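Local structure of beta-lactamase II (Erythrobacter litoralis, 6V72) at residues 237-240 with 241-245; 204-207 with 208-212; 228-231 with 232-236; 66-70 with 71-75. The protein probably hydrolyses beta-lactam antibiotics to substituted beta-amino acids as a zinc-dependent class B metallo-beta-lactamase of the periplasm. All coordinates share one frame; numbering follows the deposited sequence.

Contact 1. Residues 237-240 with 241-245; sequences RTLD and LAEEL. With CA (calcium ion), chain B.
E243 has its CG anti to its own carbonyl carbon (chi1 -72°) and an extended chain beyond, while D240, one turn earlier, has an intermediate chi1 of -96°; together these settings aim both carboxylates at one calcium ion. The metal is bound by D240 OD1 at 2.3 Å and by E243 OE1, also at 2.3 Å. The two oxygens stand 3.3 Å apart, D240 OD1 beside E243 OE1, a closeness of like charges that the cation can compensate, and the carboxylate planes are turned 55° against each other. An i, i+3 pair of acids suits this task because it projects from the same side of a helix. Water 1, 2.4 Å from the calcium ion, donates to D240 O and to E244 OE2, so E244 enters as a second-shell residue. The other carboxylate oxygen, E243 OE2, lies 3.7 Å from L239 CG and forms a salt bridge with R210. Along the same turns the backbone keeps alpha-helical bonds, such as L241 N to R237 O at 2.9 Å, and L241 CG meets the bent R237 chain at CD.

This last turn of helix 233-243 rests on helix 205-215: small A242 fits against Y205 and A206, and T238 against V209. L241 also touches L194 of a loop, and with R237 it packs on F46 of the second subunit.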
loop_
_atom_site.group_PDB
_atom_site.type_symbol
_atom_site.label_atom_id
_atom_site.label_comp_id
_atom_site.label_asym_id
_atom_site.label_seq_id
_atom_site.Cartn_x
_atom_site.Cartn_y
_atom_site.Cartn_z
ATOM N N ARG A 237 8.569 -14.164 -1.676
ATOM C CA ARG A 237 8.055 -13.136 -0.788
ATOM C C ARG A 237 6.731 -12.596 -1.290
ATOM O O ARG A 237 5.811 -12.398 -0.497
ATOM C CB ARG A 237 9.068 -12.002 -0.618
ATOM C CG ARG A 237 8.566 -10.830 0.209
ATOM C CD ARG A 237 8.197 -11.213 1.642
ATOM N NE ARG A 237 9.261 -11.913 2.355
ATOM C CZ ARG A 237 10.235 -11.307 3.039
ATOM N NH1 ARG A 237 11.167 -12.029 3.671
ATOM N NH2 ARG A 237 10.290 -9.973 3.087
ATOM N N THR A 238 6.622 -12.315 -2.597
ATOM C CA THR A 238 5.354 -11.823 -3.121
ATOM C C THR A 238 4.221 -12.801 -2.827
ATOM O O THR A 238 3.133 -12.391 -2.409
ATOM C CB THR A 238 5.457 -11.560 -4.628
ATOM O OG1 THR A 238 6.510 -10.604 -4.850
ATOM C CG2 THR A 238 4.102 -11.022 -5.164
ATOM N N LEU A 239 4.472 -14.097 -3.032
ATOM C CA LEU A 239 3.475 -15.123 -2.744
ATOM C C LEU A 239 3.092 -15.115 -1.267
ATOM O O LEU A 239 1.903 -15.163 -0.917
ATOM C CB LEU A 239 4.038 -16.496 -3.133
ATOM C CG LEU A 239 3.089 -17.669 -2.935
ATOM C CD1 LEU A 239 1.707 -17.395 -3.577
ATOM C CD2 LEU A 239 3.725 -18.912 -3.508
ATOM N N ASP A 240 4.089 -15.053 -0.384
ATOM C CA ASP A 240 3.783 -15.024 1.046
ATOM C C ASP A 240 2.902 -13.825 1.388
ATOM O O ASP A 240 1.934 -13.944 2.156
ATOM C CB ASP A 240 5.070 -14.962 1.865
ATOM C CG ASP A 240 5.558 -16.336 2.349
ATOM O OD1 ASP A 240 4.736 -17.278 2.509
ATOM O OD2 ASP A 240 6.777 -16.457 2.601
ATOM N N LEU A 241 3.232 -12.649 0.848
ATOM C CA LEU A 241 2.414 -11.472 1.127
ATOM C C LEU A 241 1.005 -11.644 0.576
ATOM O O LEU A 241 0.021 -11.269 1.228
ATOM C CB LEU A 241 3.059 -10.219 0.528
ATOM C CG LEU A 241 4.367 -9.786 1.171
ATOM C CD1 LEU A 241 5.019 -8.693 0.321
ATOM C CD2 LEU A 241 4.106 -9.296 2.607
ATOM N N ALA A 242 0.896 -12.192 -0.638
ATOM C CA ALA A 242 -0.414 -12.366 -1.262
ATOM C C ALA A 242 -1.269 -13.371 -0.500
ATOM O O ALA A 242 -2.503 -13.235 -0.471
ATOM C CB ALA A 242 -0.237 -12.801 -2.722
ATOM N N GLU A 243 -0.641 -14.373 0.129
ATOM C CA GLU A 243 -1.402 -15.355 0.900
ATOM C C GLU A 243 -2.024 -14.759 2.152
ATOM O O GLU A 243 -2.947 -15.363 2.712
ATOM C CB GLU A 243 -0.506 -16.533 1.286
ATOM C CG GLU A 243 -0.171 -17.429 0.104
ATOM C CD GLU A 243 0.984 -18.417 0.368
ATOM O OE1 GLU A 243 1.840 -18.172 1.269
ATOM O OE2 GLU A 243 1.036 -19.445 -0.348
ATOM N N GLU A 244 -1.568 -13.587 2.590
ATOM C CA GLU A 244 -2.120 -12.932 3.773
ATOM C C GLU A 244 -3.252 -11.962 3.461
ATOM O O GLU A 244 -3.813 -11.367 4.395
ATOM C CB GLU A 244 -1.017 -12.195 4.538
ATOM C CG GLU A 244 0.116 -13.100 5.022
ATOM C CD GLU A 244 -0.368 -14.273 5.881
ATOM O OE1 GLU A 244 -1.181 -14.060 6.810
ATOM O OE2 GLU A 244 0.077 -15.416 5.630
ATOM N N LEU A 245 -3.633 -11.821 2.194
ATOM C CA LEU A 245 -4.652 -10.835 1.812
ATOM C C LEU A 245 -6.058 -11.300 2.195
ATOM O O LEU A 245 -6.311 -12.501 2.293
ATOM C CB LEU A 245 -4.595 -10.551 0.312
ATOM C CG LEU A 245 -3.331 -9.830 -0.151
ATOM C CD1 LEU A 245 -3.347 -9.656 -1.670
ATOM C CD2 LEU A 245 -3.228 -8.474 0.542
HETATM CA CA CA B . 2.807 -18.260 3.379
HETATM O O HOH W 1 2.026 -16.017 3.848
#

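Contact 2. Residues 204-207 with 208-212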
loop_
_atom_site.group_PDB
_atom_site.type_symbol
_atom_site.label_atom_id
_atom_site.label_comp_id
_atom_site.label_asym_id
_atom_site.label_seq_id
_atom_site.Cartn_x
_atom_site.Cartn_y
_atom_site.Cartn_z
ATOM N N ALA A 204 -7.460 -13.373 -5.800
ATOM C CA ALA A 204 -6.784 -14.173 -6.811
ATOM C C ALA A 204 -5.276 -14.015 -6.779
ATOM O O ALA A 204 -4.575 -14.848 -7.365
ATOM C CB ALA A 204 -7.285 -13.810 -8.215
ATOM N N TYR A 205 -4.778 -12.998 -6.063
ATOM C CA TYR A 205 -3.378 -12.591 -6.186
ATOM C C TYR A 205 -2.431 -13.759 -5.933
ATOM O O TYR A 205 -1.507 -14.009 -6.721
ATOM C CB TYR A 205 -3.103 -11.435 -5.220
ATOM C CG TYR A 205 -1.950 -10.509 -5.566
ATOM C CD1 TYR A 205 -0.674 -10.996 -5.836
ATOM C CD2 TYR A 205 -2.140 -9.133 -5.569
ATOM C CE1 TYR A 205 0.371 -10.137 -6.109
ATOM C CE2 TYR A 205 -1.119 -8.268 -5.857
ATOM C CZ TYR A 205 0.134 -8.767 -6.140
ATOM O OH TYR A 205 1.149 -7.865 -6.422
ATOM N N ALA A 206 -2.640 -14.500 -4.845
ATOM C CA ALA A 206 -1.687 -15.556 -4.526
ATOM C C ALA A 206 -1.654 -16.642 -5.602
ATOM O O ALA A 206 -0.573 -17.091 -6.000
ATOM C CB ALA A 206 -2.028 -16.167 -3.160
ATOM N N GLN A 207 -2.820 -17.079 -6.089
ATOM C CA GLN A 207 -2.806 -18.097 -7.130
ATOM C C GLN A 207 -2.189 -17.564 -8.415
ATOM O O GLN A 207 -1.500 -18.299 -9.123
ATOM C CB GLN A 207 -4.217 -18.620 -7.405
ATOM C CG GLN A 207 -4.239 -19.782 -8.389
ATOM C CD GLN A 207 -3.394 -20.966 -7.911
ATOM O OE1 GLN A 207 -3.442 -21.367 -6.728
ATOM N NE2 GLN A 207 -2.621 -21.530 -8.819
ATOM N N SER A 208 -2.425 -16.292 -8.741
ATOM C CA SER A 208 -1.792 -15.740 -9.937
ATOM C C SER A 208 -0.280 -15.728 -9.802
ATOM O O SER A 208 0.438 -15.994 -10.773
ATOM C CB SER A 208 -2.330 -14.338 -10.224
ATOM O OG SER A 208 -3.756 -14.384 -10.377
ATOM N N VAL A 209 0.234 -15.448 -8.607
ATOM C CA VAL A 209 1.682 -15.533 -8.428
ATOM C C VAL A 209 2.155 -16.978 -8.592
ATOM O O VAL A 209 3.185 -17.235 -9.220
ATOM C CB VAL A 209 2.095 -14.944 -7.063
ATOM C CG1 VAL A 209 3.589 -15.167 -6.791
ATOM C CG2 VAL A 209 1.802 -13.462 -7.023
ATOM N N ARG A 210 1.405 -17.947 -8.051
ATOM C CA ARG A 210 1.787 -19.341 -8.248
ATOM C C ARG A 210 1.784 -19.700 -9.721
ATOM O O ARG A 210 2.627 -20.484 -10.178
ATOM C CB ARG A 210 0.834 -20.274 -7.506
ATOM C CG ARG A 210 0.835 -20.126 -5.983
ATOM C CD ARG A 210 -0.012 -21.247 -5.347
ATOM N NE ARG A 210 -0.190 -20.964 -3.926
ATOM C CZ ARG A 210 -1.286 -20.439 -3.387
ATOM N NH1 ARG A 210 -2.366 -20.211 -4.133
ATOM N NH2 ARG A 210 -1.305 -20.154 -2.089
ATOM N N ASN A 211 0.797 -19.185 -10.469
ATOM C CA ASN A 211 0.715 -19.467 -11.902
ATOM C C ASN A 211 1.937 -18.923 -12.639
ATOM O O ASN A 211 2.513 -19.602 -13.487
ATOM C CB ASN A 211 -0.561 -18.852 -12.471
ATOM C CG ASN A 211 -1.825 -19.560 -11.982
ATOM O OD1 ASN A 211 -1.775 -20.702 -11.503
ATOM N ND2 ASN A 211 -2.958 -18.900 -12.130
ATOM N N PHE A 212 2.330 -17.686 -12.324
ATOM C CA PHE A 212 3.547 -17.099 -12.900
ATOM C C PHE A 212 4.775 -17.946 -12.584
ATOM O O PHE A 212 5.600 -18.220 -13.467
ATOM C CB PHE A 212 3.720 -15.667 -12.370
ATOM C CG PHE A 212 5.052 -15.030 -12.697
ATOM C CD1 PHE A 212 5.333 -14.586 -13.980
ATOM C CD2 PHE A 212 6.008 -14.849 -11.710
ATOM C CE1 PHE A 212 6.558 -13.975 -14.271
ATOM C CE2 PHE A 212 7.234 -14.241 -11.989
ATOM C CZ PHE A 212 7.506 -13.806 -13.277
#
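Q207 grips both R210 and N211 in a local, intrahelical contact on the first turns of helix 205-215, where polar side chains run along one side and apolar ones along another. The glutamine suits its place because its amide can accept at one end and donate at the other. Its CG is anti to the backbone N (chi1 -174°) and the chain bends at the next bond, which swings the amide forward along the helix. Q207 OE1 accepts from R210 NH1 at 3.0 Å; the donor lies above the carbonyl plane, and the amide and guanidinium planes are 39° apart. Q207 NE2 donates to N211 OD1 at 2.9 Å, with the acceptor in the amide plane of Q207 but the donor well above the carbonyl plane of N211. Two bonds thus fix the rotation of this exposed amide. R210 NH2 is engaged by helix 233-243, and N211 ND2 reaches P161 O.

On the buried side, V209 CG2 comes to the edge of the Y205 ring, 3.7 Å from Y205 CD1, its branched methyl in van der Waals contact with CD1 and CE1. Y205 OH bonds to M185 O, and S208 OG to G163 O. Backbone bonds of the i, i+4 kind, such as S208 N to A204 O at 2.9 Å, tie the turns together.

Such an amphipathic helix is the helical element of a beta-alpha-beta unit, linking strand 179-181 to the parallel strand 221-223 of the four-stranded sheet, as in the alpha-beta/beta-alpha fold of metallo-beta-lactamases.

Contact 3. Residues 228-231 with 232-236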
loop_
_atom_site.group_PDB
_atom_site.type_symbol
_atom_site.label_atom_id
_atom_site.label_comp_id
_atom_site.label_asym_id
_atom_site.label_seq_id
_atom_site.Cartn_x
_atom_site.Cartn_y
_atom_site.Cartn_z
ATOM N N PRO A 228 14.928 -3.600 -8.457
ATOM C CA PRO A 228 15.969 -4.168 -9.345
ATOM C C PRO A 228 15.888 -5.684 -9.437
ATOM O O PRO A 228 15.265 -6.348 -8.593
ATOM C CB PRO A 228 17.283 -3.713 -8.689
ATOM C CG PRO A 228 16.922 -3.245 -7.347
ATOM C CD PRO A 228 15.495 -2.851 -7.327
ATOM N N PRO A 229 16.502 -6.275 -10.462
ATOM C CA PRO A 229 16.403 -7.728 -10.645
ATOM C C PRO A 229 17.061 -8.482 -9.507
ATOM O O PRO A 229 18.064 -8.052 -8.929
ATOM C CB PRO A 229 17.148 -7.995 -11.957
ATOM C CG PRO A 229 17.422 -6.686 -12.560
ATOM C CD PRO A 229 17.269 -5.620 -11.532
ATOM N N GLU A 230 16.509 -9.650 -9.226
ATOM C CA GLU A 230 17.078 -10.509 -8.203
ATOM C C GLU A 230 16.705 -11.938 -8.557
ATOM O O GLU A 230 16.421 -12.242 -9.720
ATOM C CB GLU A 230 16.600 -10.057 -6.814
ATOM C CG GLU A 230 15.103 -10.172 -6.604
ATOM C CD GLU A 230 14.720 -9.886 -5.162
ATOM O OE1 GLU A 230 14.998 -10.733 -4.288
ATOM O OE2 GLU A 230 14.158 -8.804 -4.905
ATOM N N GLY A 231 16.726 -12.828 -7.573
ATOM C CA GLY A 231 16.388 -14.213 -7.786
ATOM C C GLY A 231 14.948 -14.525 -7.434
ATOM O O GLY A 231 14.106 -13.635 -7.257
ATOM N N ARG A 232 14.663 -15.822 -7.306
ATOM C CA ARG A 232 13.280 -16.234 -7.107
ATOM C C ARG A 232 12.746 -15.909 -5.717
ATOM O O ARG A 232 11.546 -16.086 -5.483
ATOM C CB ARG A 232 13.126 -17.723 -7.419
ATOM C CG ARG A 232 13.412 -18.046 -8.876
ATOM C CD ARG A 232 13.051 -19.468 -9.248
ATOM N NE ARG A 232 11.623 -19.773 -9.335
ATOM C CZ ARG A 232 10.910 -19.688 -10.452
ATOM N NH1 ARG A 232 9.623 -20.038 -10.453
ATOM N NH2 ARG A 232 11.478 -19.236 -11.569
ATOM N N LYS A 233 13.586 -15.428 -4.794
ATOM C CA LYS A 233 13.054 -14.935 -3.527
ATOM C C LYS A 233 11.991 -13.861 -3.734
ATOM O O LYS A 233 11.073 -13.741 -2.919
ATOM C CB LYS A 233 14.176 -14.395 -2.637
ATOM C CG LYS A 233 13.711 -14.194 -1.187
ATOM C CD LYS A 233 14.711 -13.437 -0.337
ATOM C CE LYS A 233 14.450 -13.684 1.144
ATOM N NZ LYS A 233 15.505 -13.082 2.004
ATOM N N ALA A 234 12.074 -13.083 -4.823
ATOM C CA ALA A 234 11.030 -12.100 -5.096
ATOM C C ALA A 234 9.678 -12.774 -5.287
ATOM O O ALA A 234 8.652 -12.266 -4.816
ATOM C CB ALA A 234 11.384 -11.282 -6.348
ATOM N N ILE A 235 9.659 -13.927 -5.965
ATOM C CA ILE A 235 8.413 -14.676 -6.115
ATOM C C ILE A 235 7.952 -15.207 -4.768
ATOM O O ILE A 235 6.766 -15.126 -4.420
ATOM C CB ILE A 235 8.592 -15.827 -7.118
ATOM C CG1 ILE A 235 8.978 -15.301 -8.500
ATOM C CG2 ILE A 235 7.332 -16.658 -7.205
ATOM C CD1 ILE A 235 9.286 -16.445 -9.483
ATOM N N GLU A 236 8.884 -15.780 -3.999
ATOM C CA GLU A 236 8.541 -16.374 -2.708
ATOM C C GLU A 236 7.942 -15.342 -1.765
ATOM O O GLU A 236 6.925 -15.603 -1.106
ATOM C CB GLU A 236 9.781 -17.007 -2.080
ATOM C CG GLU A 236 9.541 -17.589 -0.693
ATOM C CD GLU A 236 10.831 -17.957 0.029
ATOM O OE1 GLU A 236 11.584 -18.813 -0.487
ATOM O OE2 GLU A 236 11.097 -17.381 1.112
#
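The turn leading from a loop into helix 233-243 is closed by G231 and A234, with E230 folded against the first helical turn. A234 N donates to G231 O at 3.2 Å; the bond is nearly straight at the hydrogen (163°), although the donor stands above the carbonyl plane instead of within it. The part of G231 that matters here is its carbonyl, the acceptor of this turn. The first torsion of E230 places CG between the backbone N and the carbonyl carbon (chi1 63°), and the chain then extends so that its carboxylate lies beside A234. The short A234 methyl lets the carboxyl carbon lie against it, E230 CD being 3.8 Å from A234 CB. E230 OE1 lies 3.8 Å from A234 N, with K233 CB slightly farther off at 4.1 Å. The ammonium of K233 leads away, with K233 NZ 6.7 Å from E230 OE1, so the opposite charges do not meet. Instead E230 OE2 accepts from G189 N.

Beside the first turn, R232 turns its guanidinium so that I235 CD1 sits over the centre of one face, 3.7 Å above the plane. A long arginine suits this position, since its flat end can cover an isoleucine and still spend its N-H groups on carbonyls: R232 NH2 bonds to F216 O and A219 O. E236 N donates to R232 O.

The loop follows strand 221-223, and E230 keeps backbone hydrogen bonds with I222. Beyond it, I235 packs on V209, F212 and A213 of helix 205-215, while A234 touches I186.

Contact 4. Residues 66-70 with 71-75. With CA (calcium ion), chain C.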
loop_
_atom_site.group_PDB
_atom_site.type_symbol
_atom_site.label_atom_id
_atom_site.label_comp_id
_atom_site.label_asym_id
_atom_site.label_seq_id
_atom_site.Cartn_x
_atom_site.Cartn_y
_atom_site.Cartn_z
ATOM N N ASP A 66 7.036 -2.427 -21.781
ATOM C CA ASP A 66 6.606 -1.288 -20.965
ATOM C C ASP A 66 7.254 0.034 -21.370
ATOM O O ASP A 66 8.392 0.087 -21.859
ATOM C CB ASP A 66 6.809 -1.570 -19.468
ATOM C CG ASP A 66 5.716 -2.481 -18.921
ATOM O OD1 ASP A 66 4.593 -2.422 -19.470
ATOM O OD2 ASP A 66 5.956 -3.247 -17.965
ATOM N N THR A 67 6.503 1.109 -21.186
ATOM C CA THR A 67 7.035 2.438 -21.409
ATOM C C THR A 67 7.786 2.912 -20.163
ATOM O O THR A 67 7.778 2.263 -19.111
ATOM C CB THR A 67 5.913 3.416 -21.753
ATOM O OG1 THR A 67 5.081 3.610 -20.608
ATOM C CG2 THR A 67 5.066 2.917 -22.938
ATOM N N ALA A 68 8.457 4.052 -20.295
ATOM C CA ALA A 68 8.996 4.743 -19.132
ATOM C C ALA A 68 7.886 5.516 -18.431
ATOM O O ALA A 68 6.724 5.464 -18.830
ATOM C CB ALA A 68 10.127 5.676 -19.551
ATOM N N TRP A 69 8.245 6.249 -17.370
ATOM C CA TRP A 69 7.248 7.042 -16.661
ATOM C C TRP A 69 6.609 8.081 -17.572
ATOM O O TRP A 69 5.417 8.380 -17.441
ATOM C CB TRP A 69 7.870 7.761 -15.469
ATOM C CG TRP A 69 8.179 6.939 -14.245
ATOM C CD1 TRP A 69 9.418 6.623 -13.771
ATOM C CD2 TRP A 69 7.245 6.412 -13.289
ATOM N NE1 TRP A 69 9.320 5.917 -12.602
ATOM C CE2 TRP A 69 7.999 5.772 -12.279
ATOM C CE3 TRP A 69 5.852 6.410 -13.192
ATOM C CZ2 TRP A 69 7.406 5.132 -11.195
ATOM C CZ3 TRP A 69 5.268 5.781 -12.105
ATOM C CH2 TRP A 69 6.043 5.146 -11.134
ATOM N N THR A 70 7.387 8.678 -18.477
ATOM C CA THR A 70 6.895 9.825 -19.234
ATOM C C THR A 70 7.078 9.600 -20.728
ATOM O O THR A 70 7.855 8.739 -21.156
ATOM C CB THR A 70 7.599 11.130 -18.841
ATOM O OG1 THR A 70 8.962 11.092 -19.263
ATOM C CG2 THR A 70 7.548 11.337 -17.337
ATOM N N ASP A 71 6.344 10.403 -21.508
ATOM C CA ASP A 71 6.541 10.457 -22.957
ATOM C C ASP A 71 7.978 10.806 -23.317
ATOM O O ASP A 71 8.579 10.160 -24.184
ATOM C CB ASP A 71 5.574 11.456 -23.603
ATOM C CG ASP A 71 5.371 12.761 -22.789
ATOM O OD1 ASP A 71 6.204 13.158 -21.923
ATOM O OD2 ASP A 71 4.335 13.412 -23.045
ATOM N N GLU A 72 8.549 11.827 -22.669
ATOM C CA GLU A 72 9.904 12.240 -23.029
ATOM C C GLU A 72 10.909 11.126 -22.762
ATOM O O GLU A 72 11.839 10.903 -23.550
ATOM C CB GLU A 72 10.305 13.499 -22.257
ATOM C CG GLU A 72 9.480 14.705 -22.608
ATOM C CD GLU A 72 9.534 14.995 -24.092
ATOM O OE1 GLU A 72 10.658 15.154 -24.628
ATOM O OE2 GLU A 72 8.458 15.013 -24.722
ATOM N N GLN A 73 10.733 10.409 -21.656
ATOM C CA GLN A 73 11.640 9.307 -21.385
ATOM C C GLN A 73 11.423 8.177 -22.379
ATOM O O GLN A 73 12.382 7.511 -22.797
ATOM C CB GLN A 73 11.441 8.796 -19.958
ATOM C CG GLN A 73 11.929 9.734 -18.866
ATOM C CD GLN A 73 11.277 9.415 -17.530
ATOM O OE1 GLN A 73 10.356 8.600 -17.452
ATOM N NE2 GLN A 73 11.768 10.043 -16.466
ATOM N N THR A 74 10.165 7.909 -22.722
ATOM C CA THR A 74 9.892 6.832 -23.659
ATOM C C THR A 74 10.501 7.152 -25.019
ATOM O O THR A 74 11.070 6.275 -25.681
ATOM C CB THR A 74 8.383 6.598 -23.747
ATOM O OG1 THR A 74 7.910 6.237 -22.438
ATOM C CG2 THR A 74 8.056 5.459 -24.690
ATOM N N GLU A 75 10.445 8.423 -25.419
ATOM C CA GLU A 75 11.106 8.841 -26.654
ATOM C C GLU A 75 12.606 8.557 -26.592
ATOM O O GLU A 75 13.223 8.177 -27.603
ATOM C CB GLU A 75 10.850 10.343 -26.901
ATOM C CG GLU A 75 9.420 10.663 -27.280
ATOM C CD GLU A 75 9.053 12.140 -27.099
ATOM O OE1 GLU A 75 9.935 12.962 -26.791
ATOM O OE2 GLU A 75 7.865 12.473 -27.232
HETATM CA CA CA C . 11.714 14.520 -26.670
HETATM O O HOH W 2 12.823 12.835 -25.397
HETATM O O HOH W 3 12.253 13.671 -28.765
#
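T70 and Q73 form a capping box at the start of helix 71-84: Q73 N donates to T70 OG1 at 3.1 Å with an angle of 161°, and Q73 OE1 reaches back to accept a weak bond from T70 N. The threonine hydroxyl sits between its own backbone N and carbonyl carbon (chi1 69°), which points it at the first turn. One turn on, T74 OG1 donates to T70 O at 2.8 Å while T74 N donates to the same oxygen at 2.9 Å, the two arriving from opposite faces of the carbonyl plane. T74 OG1 also accepts from A68 N at 3.1 Å, so a single hydroxyl stitches the loop to the helix.

Around this shell, A68 CB packs on Q73 CB at 3.4 Å, a tight methyl-to-methylene contact. Q73 NE2 is held by E24, and W69 NE1 by I49 O; the W69 side chain lies about 4 Å from that of H226, a zinc-binding residue whose metal is absent from this model. T74 and T67 also touch L108 of helix 105-110.

On the outer side E72 OE1 and E75 OE1 bind the same calcium ion, each at 2.4 Å, and two waters add to its shell; water 2 also donates to E72 O. The chemistry implies a division of labour: the T70 hydroxyl takes Q73 N and the D71 carboxylate E72 N, while the metal probably offsets the glutamates' negative charge.

Contacts 1 and 3 share helix 233-243, holding its end and its beginning, and contact 2 on helix 205-215 touches both. The salt bridge E243 to R210 links contact 1 to contact 2, whereas F212 and I235 join contacts 2 and 3 through apolar packing. Contact 4 stands apart on the opposite side of the chain's centre from the other three, its centre about 25 Å from that of contact 3. Contact 3 lies at the surface; the others are partly buried. Contacts 1 and 4 each present an i, i+3 acidic pair to calcium, but at a helix end and a helix start respectively; contact 2 relies on amides and a guanidinium, contact 3 on one backbone turn bond and E230 packing on A234.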